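Side-chain contact in salicylic acid-binding protein 2 (Nicotiana tabacum, PDB 1XKL), which hydrolyses methyl salicylate to salicylic acid and methanol, as part of the signalling that activates systemic acquired resistance: residues A106-S111 and V200-I205. Residues are numbered along the deposited sequence; the frame is centred on the assembly and turned at random.
With STH (2-amino-4H-1,3-benzoxathiin-4-ol), chain E.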
loop_
_atom_site.group_PDB
_atom_site.type_symbol
_atom_site.label_atom_id
_atom_site.label_comp_id
_atom_site.label_asym_id
_atom_site.label_seq_id
_atom_site.Cartn_x
_atom_site.Cartn_y
_atom_site.Cartn_z
ATOM N N ALA A 106 -27.996 20.023 -18.966
ATOM C CA ALA A 106 -27.258 20.745 -17.954
ATOM C C ALA A 106 -28.123 21.418 -16.901
ATOM O O ALA A 106 -29.362 21.336 -16.917
ATOM C CB ALA A 106 -26.402 21.805 -18.632
ATOM N N PHE A 107 -27.439 22.074 -15.971
ATOM C CA PHE A 107 -28.096 22.846 -14.934
ATOM C C PHE A 107 -28.004 24.251 -15.494
ATOM O O PHE A 107 -26.910 24.757 -15.740
ATOM C CB PHE A 107 -27.337 22.762 -13.609
ATOM C CG PHE A 107 -27.521 21.461 -12.888
ATOM C CD1 PHE A 107 -26.417 20.682 -12.549
ATOM C CD2 PHE A 107 -28.796 21.016 -12.537
ATOM C CE1 PHE A 107 -26.575 19.481 -11.870
ATOM C CE2 PHE A 107 -28.968 19.813 -11.856
ATOM C CZ PHE A 107 -27.855 19.041 -11.520
HETATM N N MSE A 108 -29.154 24.869 -15.721
HETATM C CA MSE A 108 -29.209 26.214 -16.269
HETATM C C MSE A 108 -29.740 27.170 -15.210
HETATM O O MSE A 108 -30.910 27.094 -14.833
HETATM C CB MSE A 108 -30.121 26.215 -17.501
HETATM C CG MSE A 108 -30.193 27.534 -18.234
HETATM SE SE MSE A 108 -31.344 27.373 -19.756
HETATM C CE MSE A 108 -32.985 26.969 -18.801
ATOM N N PRO A 109 -28.890 28.085 -14.723
ATOM C CA PRO A 109 -29.248 29.070 -13.696
ATOM C C PRO A 109 -30.076 30.224 -14.240
ATOM O O PRO A 109 -30.378 30.278 -15.431
ATOM C CB PRO A 109 -27.891 29.588 -13.201
ATOM C CG PRO A 109 -26.842 28.824 -14.007
ATOM C CD PRO A 109 -27.538 28.352 -15.234
ATOM N N ASP A 110 -30.432 31.141 -13.343
ATOM C CA ASP A 110 -31.158 32.352 -13.700
ATOM C C ASP A 110 -30.555 33.494 -12.891
ATOM O O ASP A 110 -29.548 33.303 -12.199
ATOM C CB ASP A 110 -32.684 32.216 -13.470
ATOM C CG ASP A 110 -33.091 32.100 -11.995
ATOM O OD1 ASP A 110 -34.281 31.806 -11.767
ATOM O OD2 ASP A 110 -32.277 32.301 -11.075
ATOM N N SER A 111 -31.143 34.677 -13.006
ATOM C CA SER A 111 -30.651 35.851 -12.295
ATOM C C SER A 111 -31.519 36.195 -11.083
ATOM O O SER A 111 -31.046 36.800 -10.122
ATOM C CB SER A 111 -30.600 37.052 -13.244
ATOM O OG SER A 111 -31.855 37.259 -13.868
ATOM N N VAL A 200 -27.579 36.938 -22.946
ATOM C CA VAL A 200 -27.096 35.904 -23.864
ATOM C C VAL A 200 -28.184 34.886 -24.225
ATOM O O VAL A 200 -28.893 34.400 -23.349
ATOM C CB VAL A 200 -25.891 35.141 -23.252
ATOM C CG1 VAL A 200 -25.373 34.103 -24.240
ATOM C CG2 VAL A 200 -24.785 36.116 -22.887
ATOM N N LYS A 201 -28.315 34.561 -25.511
ATOM C CA LYS A 201 -29.327 33.595 -25.934
ATOM C C LYS A 201 -29.010 32.212 -25.388
ATOM O O LYS A 201 -27.861 31.763 -25.434
ATOM C CB LYS A 201 -29.425 33.531 -27.461
ATOM C CG LYS A 201 -29.750 34.867 -28.096
ATOM C CD LYS A 201 -30.378 34.699 -29.456
ATOM C CE LYS A 201 -30.533 36.045 -30.134
ATOM N NZ LYS A 201 -31.234 37.022 -29.256
ATOM N N ARG A 202 -30.039 31.545 -24.874
ATOM C CA ARG A 202 -29.896 30.217 -24.299
ATOM C C ARG A 202 -30.646 29.150 -25.082
ATOM O O ARG A 202 -31.829 29.308 -25.399
ATOM C CB ARG A 202 -30.422 30.189 -22.860
ATOM C CG ARG A 202 -29.842 31.240 -21.925
ATOM C CD ARG A 202 -30.184 30.927 -20.463
ATOM N NE ARG A 202 -31.592 31.136 -20.110
ATOM C CZ ARG A 202 -32.095 32.289 -19.670
ATOM N NH1 ARG A 202 -31.315 33.349 -19.529
ATOM N NH2 ARG A 202 -33.376 32.374 -19.352
ATOM N N VAL A 203 -29.954 28.052 -25.363
ATOM C CA VAL A 203 -30.533 26.928 -26.073
ATOM C C VAL A 203 -30.400 25.708 -25.172
ATOM O O VAL A 203 -29.310 25.415 -24.668
ATOM C CB VAL A 203 -29.779 26.671 -27.412
ATOM C CG1 VAL A 203 -30.405 25.509 -28.158
ATOM C CG2 VAL A 203 -29.808 27.926 -28.269
ATOM N N TYR A 204 -31.501 25.003 -24.940
ATOM C CA TYR A 204 -31.436 23.822 -24.097
ATOM C C TYR A 204 -31.675 22.556 -24.913
ATOM O O TYR A 204 -32.702 22.426 -25.588
ATOM C CB TYR A 204 -32.463 23.916 -22.955
ATOM C CG TYR A 204 -32.147 22.986 -21.806
ATOM C CD1 TYR A 204 -32.281 21.608 -21.947
ATOM C CD2 TYR A 204 -31.665 23.480 -20.591
ATOM C CE1 TYR A 204 -31.940 20.745 -20.914
ATOM C CE2 TYR A 204 -31.320 22.622 -19.544
ATOM C CZ TYR A 204 -31.460 21.260 -19.710
ATOM O OH TYR A 204 -31.142 20.393 -18.692
ATOM N N ILE A 205 -30.709 21.640 -24.878
ATOM C CA ILE A 205 -30.844 20.380 -25.600
ATOM C C ILE A 205 -31.221 19.330 -24.579
ATOM O O ILE A 205 -30.447 19.010 -23.672
ATOM C CB ILE A 205 -29.521 19.957 -26.333
ATOM C CG1 ILE A 205 -29.098 21.034 -27.327
ATOM C CG2 ILE A 205 -29.736 18.656 -27.083
ATOM C CD1 ILE A 205 -27.866 20.672 -28.168
HETATM C C8 STH E . -23.475 17.031 -12.352
HETATM O O8 STH E . -23.363 18.064 -11.475
HETATM C C1 STH E . -24.511 15.970 -12.190
HETATM C C2 STH E . -24.584 14.861 -13.173
HETATM C C3 STH E . -25.574 13.849 -13.013
HETATM C C4 STH E . -26.473 13.886 -11.902
HETATM C C5 STH E . -26.405 14.947 -10.946
HETATM C C6 STH E . -25.435 15.963 -11.079
HETATM C C7 STH E . -22.976 15.959 -14.639
HETATM O O2 STH E . -23.713 14.798 -14.291
HETATM N N7 STH E . -21.829 15.548 -15.303
HETATM S S7 STH E . -22.601 16.984 -13.451
#
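Tyr-204 and Ala-106 join strand 202-207 of the alpha/beta-hydrolase sheet to the loop that follows its parallel neighbour, strand 98-104: Tyr-204 lies on the former, and segment 106-111 belongs to the loop. The Tyr-204 hydroxyl donates to Ala-106 O, with OH to O at 2.7 Å. The donor lies in the carbonyl plane, on a lone pair, at a C=O...OH angle of 134°. Gln-221 NE2 of helix 215-225 also binds this carbonyl, so two donors grip a buried oxygen.

Further along, selenomethionine Met-108 touches both Tyr-204 and Arg-202. CG stands anti to the backbone N (chi1 -176°) and the extended chain carries SE across to the strand, where a bend at chi3 leaves CE, like SE, close to Tyr-204 CD2. SE sits 5.4 Å from the ring centroid and 88° off its normal, a Met-aromatic contact made at the edge and not over a face. Met-108 SE lies 4.0 Å from Tyr-204 CD2. Arg-202 crosses the Met-108 chain at about a right angle, its NE 3.8 Å from Met-108 SE, while its NH2 is bonded to Gly-226 O.

The CB of Phe-107 leads away from strand 202-207, and its ring lines the ligand pocket; its backbone shares a hydrogen bond with the nucleophile Ser-81. There STH O8 meets the ring edge near its plane, 3.5 Å from Phe-107 CE1.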